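Local coordinates for protein ATP-dependent RNA helicase HrpB (Escherichia coli, PDB 6EUD) that hydrolyses ATP to ADP and phosphate and belongs to the DEAH/RHA group of RNA helicases, with single-stranded RNA as a ligand, at residues G52-E58 with T97-T103; I228-Q232 with L245-Y249. All coordinates share one frame; numbering follows the deposited sequence.

Contact 1: residues G52-E58 with T97-T103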
loop_
_atom_site.group_PDB
_atom_site.type_symbol
_atom_site.label_atom_id
_atom_site.label_comp_id
_atom_site.label_asym_id
_atom_site.label_seq_id
_atom_site.Cartn_x
_atom_site.Cartn_y
_atom_site.Cartn_z
ATOM N N GLY A 52 -2.709 2.973 38.988
ATOM C CA GLY A 52 -2.330 4.243 38.397
ATOM C C GLY A 52 -3.328 4.827 37.414
ATOM O O GLY A 52 -4.532 4.864 37.679
ATOM N N LYS A 53 -2.808 5.284 36.277
ATOM C CA LYS A 53 -3.592 5.968 35.255
ATOM C C LYS A 53 -4.169 4.992 34.229
ATOM O O LYS A 53 -3.655 3.890 34.057
ATOM C CB LYS A 53 -2.729 7.011 34.551
ATOM C CG LYS A 53 -3.184 8.437 34.781
ATOM C CD LYS A 53 -1.970 9.328 34.964
ATOM C CE LYS A 53 -2.332 10.809 34.893
ATOM N NZ LYS A 53 -3.575 11.109 35.641
ATOM N N ILE A 54 -5.247 5.398 33.564
ATOM C CA ILE A 54 -5.835 4.624 32.471
ATOM C C ILE A 54 -5.983 5.498 31.238
ATOM O O ILE A 54 -6.518 6.603 31.323
ATOM C CB ILE A 54 -7.218 4.064 32.831
ATOM C CG1 ILE A 54 -7.157 3.252 34.124
ATOM C CG2 ILE A 54 -7.771 3.236 31.677
ATOM C CD1 ILE A 54 -8.518 2.782 34.604
ATOM N N ILE A 55 -5.509 5.012 30.094
ATOM C CA ILE A 55 -5.635 5.764 28.851
ATOM C C ILE A 55 -6.718 5.158 27.965
ATOM O O ILE A 55 -6.770 3.934 27.782
ATOM C CB ILE A 55 -4.322 5.806 28.062
ATOM C CG1 ILE A 55 -3.142 6.185 28.963
ATOM C CG2 ILE A 55 -4.443 6.792 26.913
ATOM C CD1 ILE A 55 -3.174 7.604 29.464
ATOM N N LEU A 56 -7.580 6.019 27.424
ATOM C CA LEU A 56 -8.672 5.582 26.564
ATOM C C LEU A 56 -8.568 6.214 25.182
ATOM O O LEU A 56 -8.919 7.392 25.005
ATOM C CB LEU A 56 -10.019 5.929 27.193
ATOM C CG LEU A 56 -11.264 5.519 26.408
ATOM C CD1 LEU A 56 -11.290 4.012 26.202
ATOM C CD2 LEU A 56 -12.516 5.988 27.119
ATOM N N LEU A 57 -8.086 5.425 24.214
ATOM C CA LEU A 57 -7.938 5.871 22.823
ATOM C C LEU A 57 -9.272 5.849 22.103
ATOM O O LEU A 57 -9.990 4.853 22.162
ATOM C CB LEU A 57 -6.936 4.995 22.059
ATOM C CG LEU A 57 -6.797 5.308 20.556
ATOM C CD1 LEU A 57 -6.242 6.708 20.351
ATOM C CD2 LEU A 57 -5.931 4.283 19.820
ATOM N N GLU A 58 -9.595 6.944 21.421
ATOM C CA GLU A 58 -10.797 7.014 20.598
ATOM C C GLU A 58 -10.408 7.333 19.156
ATOM O O GLU A 58 -9.469 8.078 18.926
ATOM C CB GLU A 58 -11.765 8.059 21.156
ATOM C CG GLU A 58 -12.268 7.756 22.571
ATOM C CD GLU A 58 -13.184 6.541 22.631
ATOM O OE1 GLU A 58 -13.825 6.238 21.602
ATOM O OE2 GLU A 58 -13.269 5.897 23.705
ATOM N N THR A 97 -6.161 14.220 37.168
ATOM C CA THR A 97 -6.750 13.154 36.363
ATOM C C THR A 97 -6.240 11.750 36.685
ATOM O O THR A 97 -5.184 11.585 37.292
ATOM C CB THR A 97 -6.502 13.470 34.865
ATOM O OG1 THR A 97 -6.739 14.866 34.632
ATOM C CG2 THR A 97 -7.450 12.700 34.001
ATOM N N ARG A 98 -7.003 10.738 36.294
ATOM C CA ARG A 98 -6.518 9.369 36.356
ATOM C C ARG A 98 -6.930 8.642 35.082
ATOM O O ARG A 98 -6.398 7.582 34.755
ATOM C CB ARG A 98 -7.041 8.666 37.610
ATOM C CG ARG A 98 -6.299 9.071 38.879
ATOM C CD ARG A 98 -6.785 8.272 40.059
ATOM N NE ARG A 98 -6.751 6.845 39.759
ATOM C CZ ARG A 98 -7.293 5.907 40.526
ATOM N NH1 ARG A 98 -7.921 6.246 41.646
ATOM N NH2 ARG A 98 -7.215 4.631 40.166
ATOM N N LEU A 99 -7.863 9.246 34.354
ATOM C CA LEU A 99 -8.395 8.671 33.129
ATOM C C LEU A 99 -8.333 9.709 32.020
ATOM O O LEU A 99 -9.062 10.704 32.047
ATOM C CB LEU A 99 -9.836 8.188 33.349
ATOM C CG LEU A 99 -10.600 7.385 32.289
ATOM C CD1 LEU A 99 -11.250 8.291 31.251
ATOM C CD2 LEU A 99 -9.701 6.371 31.624
ATOM N N GLU A 100 -7.458 9.479 31.049
ATOM C CA GLU A 100 -7.323 10.387 29.920
ATOM C C GLU A 100 -7.920 9.754 28.661
ATOM O O GLU A 100 -7.717 8.570 28.392
ATOM C CB GLU A 100 -5.852 10.762 29.716
ATOM C CG GLU A 100 -5.254 11.519 30.897
ATOM C CD GLU A 100 -3.792 11.909 30.697
ATOM O OE1 GLU A 100 -3.178 11.456 29.710
ATOM O OE2 GLU A 100 -3.251 12.673 31.532
ATOM N N VAL A 101 -8.678 10.548 27.909
ATOM C CA VAL A 101 -9.314 10.080 26.682
ATOM C C VAL A 101 -8.653 10.753 25.489
ATOM O O VAL A 101 -8.948 11.901 25.177
ATOM C CB VAL A 101 -10.832 10.370 26.662
ATOM C CG1 VAL A 101 -11.481 9.726 25.444
ATOM C CG2 VAL A 101 -11.494 9.871 27.945
ATOM N N VAL A 102 -7.770 10.022 24.818
ATOM C CA VAL A 102 -6.920 10.602 23.785
ATOM C C VAL A 102 -7.352 10.205 22.372
ATOM O O VAL A 102 -8.110 9.249 22.190
ATOM C CB VAL A 102 -5.452 10.186 24.003
ATOM C CG1 VAL A 102 -5.005 10.566 25.409
ATOM C CG2 VAL A 102 -5.279 8.688 23.783
ATOM N N THR A 103 -6.860 10.952 21.384
ATOM C CA THR A 103 -7.125 10.688 19.969
ATOM C C THR A 103 -6.169 11.440 19.052
ATOM O O THR A 103 -5.316 12.188 19.517
ATOM C CB THR A 103 -8.529 11.097 19.566
ATOM O OG1 THR A 103 -8.726 10.793 18.178
ATOM C CG2 THR A 103 -8.700 12.596 19.770
#
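T103 holds its OG1 anti to the backbone N (chi1 -179°), which turns the hydroxyl to the backbone carbonyl of E58 in 52-58. There OG1 donates to E58 O at 2.9 Å, tilted 35° from the carbonyl plane. At the same carboxyl end, E58 has CG beside its own backbone N. This sets E58 CG 3.6 Å from V101 CG1. With an alanine at T103, E58 O is likely to lose its hydroxyl partner, and this end of the pair one of its links.

Upstream, 53-57 and 99-102 run parallel, with a ladder of backbone bonds between them. I54 N donates to R98 O, and I54 O accepts from E100 N. L56 repeats the pattern with E100 O and V102 N, and E58 N closes it on V102 O. The bond from V102 N to L56 O is the bent one: the donor stands 40° above the carbonyl plane.

Side chains alternate between two faces. On one, L99 CD2 lies 3.6 Å from I54 CB, and L56 CD2 runs alongside V101 CG2. Helix 61-74 covers this face through V67 and L71. On the other, I55 CG2 meets V102 CG2 at 3.8 Å. L57 CD1 also comes to V102 CG2, the two side chains lying crosswise. L107 and M110 of helix 106-113 pack there. E100 lies beside I55, with OE1 3.9 Å from I55 CD1. Its carboxylate forms a salt bridge to R86, which supplies a charged partner within this buried face.

The pair belongs to the parallel core of a RecA-like, P-loop NTPase domain, where 53-57 sits between 99-102 and 120-125, the strand leading into the DEFH box.

Contact 2: residues I228-Q232 with L245-Y249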
loop_
_atom_site.group_PDB
_atom_site.type_symbol
_atom_site.label_atom_id
_atom_site.label_comp_id
_atom_site.label_asym_id
_atom_site.label_seq_id
_atom_site.Cartn_x
_atom_site.Cartn_y
_atom_site.Cartn_z
ATOM N N ILE A 228 -26.232 10.637 0.158
ATOM C CA ILE A 228 -27.319 10.913 1.086
ATOM C C ILE A 228 -28.230 12.042 0.587
ATOM O O ILE A 228 -29.458 11.921 0.627
ATOM C CB ILE A 228 -26.788 11.279 2.475
ATOM C CG1 ILE A 228 -26.107 10.062 3.100
ATOM C CG2 ILE A 228 -27.929 11.808 3.370
ATOM C CD1 ILE A 228 -25.620 10.282 4.508
ATOM N N GLN A 229 -27.641 13.136 0.109
ATOM C CA GLN A 229 -28.433 14.278 -0.348
ATOM C C GLN A 229 -29.242 13.932 -1.592
ATOM O O GLN A 229 -30.447 14.219 -1.674
ATOM C CB GLN A 229 -27.530 15.471 -0.631
ATOM C CG GLN A 229 -26.731 15.930 0.553
ATOM C CD GLN A 229 -25.861 17.128 0.231
ATOM O OE1 GLN A 229 -25.785 17.556 -0.919
ATOM N NE2 GLN A 229 -25.207 17.681 1.250
ATOM N N ARG A 230 -28.589 13.296 -2.561
ATOM C CA ARG A 230 -29.249 12.994 -3.828
ATOM C C ARG A 230 -30.366 11.958 -3.688
ATOM O O ARG A 230 -31.426 12.112 -4.316
ATOM C CB ARG A 230 -28.219 12.545 -4.872
ATOM C CG ARG A 230 -27.395 13.711 -5.413
ATOM C CD ARG A 230 -26.454 13.298 -6.530
ATOM N NE ARG A 230 -25.381 12.448 -6.030
ATOM C CZ ARG A 230 -24.272 12.903 -5.462
ATOM N NH1 ARG A 230 -24.087 14.204 -5.304
ATOM N NH2 ARG A 230 -23.348 12.051 -5.050
ATOM N N VAL A 231 -30.140 10.917 -2.878
ATOM C CA VAL A 231 -31.159 9.902 -2.690
ATOM C C VAL A 231 -32.321 10.525 -1.927
ATOM O O VAL A 231 -33.495 10.223 -2.193
ATOM C CB VAL A 231 -30.629 8.665 -1.930
ATOM C CG1 VAL A 231 -31.786 7.805 -1.438
ATOM C CG2 VAL A 231 -29.673 7.865 -2.798
ATOM N N GLN A 232 -31.991 11.414 -0.997
ATOM C CA GLN A 232 -33.010 12.089 -0.213
ATOM C C GLN A 232 -33.984 12.848 -1.120
ATOM O O GLN A 232 -35.205 12.745 -0.959
ATOM C CB GLN A 232 -32.375 13.045 0.805
ATOM C CG GLN A 232 -33.414 13.732 1.689
ATOM C CD GLN A 232 -32.792 14.503 2.833
ATOM O OE1 GLN A 232 -31.577 14.655 2.896
ATOM N NE2 GLN A 232 -33.621 14.995 3.741
ATOM N N LEU A 245 -38.051 11.971 6.428
ATOM C CA LEU A 245 -36.681 11.763 5.981
ATOM C C LEU A 245 -35.663 12.403 6.905
ATOM O O LEU A 245 -35.731 13.596 7.192
ATOM C CB LEU A 245 -36.496 12.300 4.565
ATOM C CG LEU A 245 -37.298 11.568 3.492
ATOM C CD1 LEU A 245 -36.919 12.063 2.096
ATOM C CD2 LEU A 245 -37.105 10.059 3.604
ATOM N N CYS A 246 -34.692 11.602 7.336
ATOM C CA CYS A 246 -33.697 12.031 8.313
ATOM C C CYS A 246 -32.290 11.689 7.898
ATOM O O CYS A 246 -31.809 10.607 8.215
ATOM C CB CYS A 246 -33.964 11.382 9.672
ATOM S SG CYS A 246 -35.652 11.540 10.228
ATOM N N PRO A 247 -31.614 12.611 7.202
ATOM C CA PRO A 247 -30.186 12.433 6.902
ATOM C C PRO A 247 -29.360 12.368 8.178
ATOM O O PRO A 247 -29.783 12.866 9.201
ATOM C CB PRO A 247 -29.834 13.678 6.083
ATOM C CG PRO A 247 -30.920 14.664 6.419
ATOM C CD PRO A 247 -32.150 13.855 6.628
ATOM N N LEU A 248 -28.197 11.744 8.113
ATOM C CA LEU A 248 -27.346 11.608 9.279
ATOM C C LEU A 248 -25.881 11.625 8.878
ATOM O O LEU A 248 -25.313 10.608 8.453
ATOM C CB LEU A 248 -27.665 10.326 10.047
ATOM C CG LEU A 248 -26.972 10.239 11.404
ATOM C CD1 LEU A 248 -27.389 11.412 12.230
ATOM C CD2 LEU A 248 -27.328 8.970 12.112
ATOM N N TYR A 249 -25.292 12.810 8.993
ATOM C CA TYR A 249 -23.849 12.978 8.902
ATOM C C TYR A 249 -23.375 13.979 9.953
ATOM O O TYR A 249 -24.162 14.808 10.418
ATOM C CB TYR A 249 -23.431 13.419 7.500
ATOM C CG TYR A 249 -24.367 14.371 6.786
ATOM C CD1 TYR A 249 -25.473 13.899 6.097
ATOM C CD2 TYR A 249 -24.110 15.733 6.745
ATOM C CE1 TYR A 249 -26.322 14.764 5.414
ATOM C CE2 TYR A 249 -24.952 16.606 6.056
ATOM C CZ TYR A 249 -26.053 16.114 5.396
ATOM O OH TYR A 249 -26.892 16.964 4.714
#
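I228 and Q232 lie one turn apart on helix 225-236 and face strand 243-248, which runs nearly antiparallel to the helix (170°) with the short axes 9.5 Å apart. This is the helix-on-sheet layer of the second RecA-like domain, the helicase C-terminal domain. The chain passes from strand 217-221 through this helix to strand 243-248. Strand 269-274 lies between and parallel to those two strands, so the connection is a beta-alpha-beta crossover. No polar bond joins the two segments. Their contact is made by apolar groups and by the amide of Q232 laid against the proline ring.

I228 supplies two branches. Its CG2 touches P247 CB at 3.8 Å and comes to the edge of the Y249 ring at CE1, near the ring plane. The CD1 methyl reaches further along, to Y249 CD1 and L248 O. I228 and Y249 pass alongside, pointing opposite ways. Y249 CG sits between its backbone N and carbonyl carbon (chi1 36°), and this turn swings the ring back to the helix. Beneath the helix, L273 of strand 269-274 touches I228, V231 and Q232.

Q232 works differently. Its chain is extended, with CG anti to the backbone N (chi1 -178°), and crosses P247 at about a right angle. Both ends of the amide touch the proline ring: OE1 is 3.6 Å from P247 CG, and NE2 is 3.4 Å from P247 CD. The aliphatic part of Q232 also serves the contact, for CG lies 3.9 Å from L245 CD1. L245 also touches I239 and V271. At the exposed margin, Q229 NE2 stays 3.9 Å from Y249 OH. The same leucine methyl, L245 CD1, also rests 3.6 Å from the backbone carbonyl at Q232 O.

Overall arrangement
The two contacts belong to different RecA-like domains and share no helix or strand. Their centres are 35 Å apart, and the nearest atoms about 17 Å. Contact 1 is core: two neighbouring strands of a sheet, joined by backbone hydrogen bonds and covered by helices on both faces. Contact 2 is only partly buried. It sets a helix on a strand, has no backbone hydrogen bond between its segments, relies mainly on side-chain packing, and grades from buried I228 to exposed Q229. In contact 2 glutamines lie along the more open border. E58 of contact 1 is about 5 Å, side chain to side chain, from S37 of the predicted ATP site; in contact 2 L248 is about 11 Å from T32.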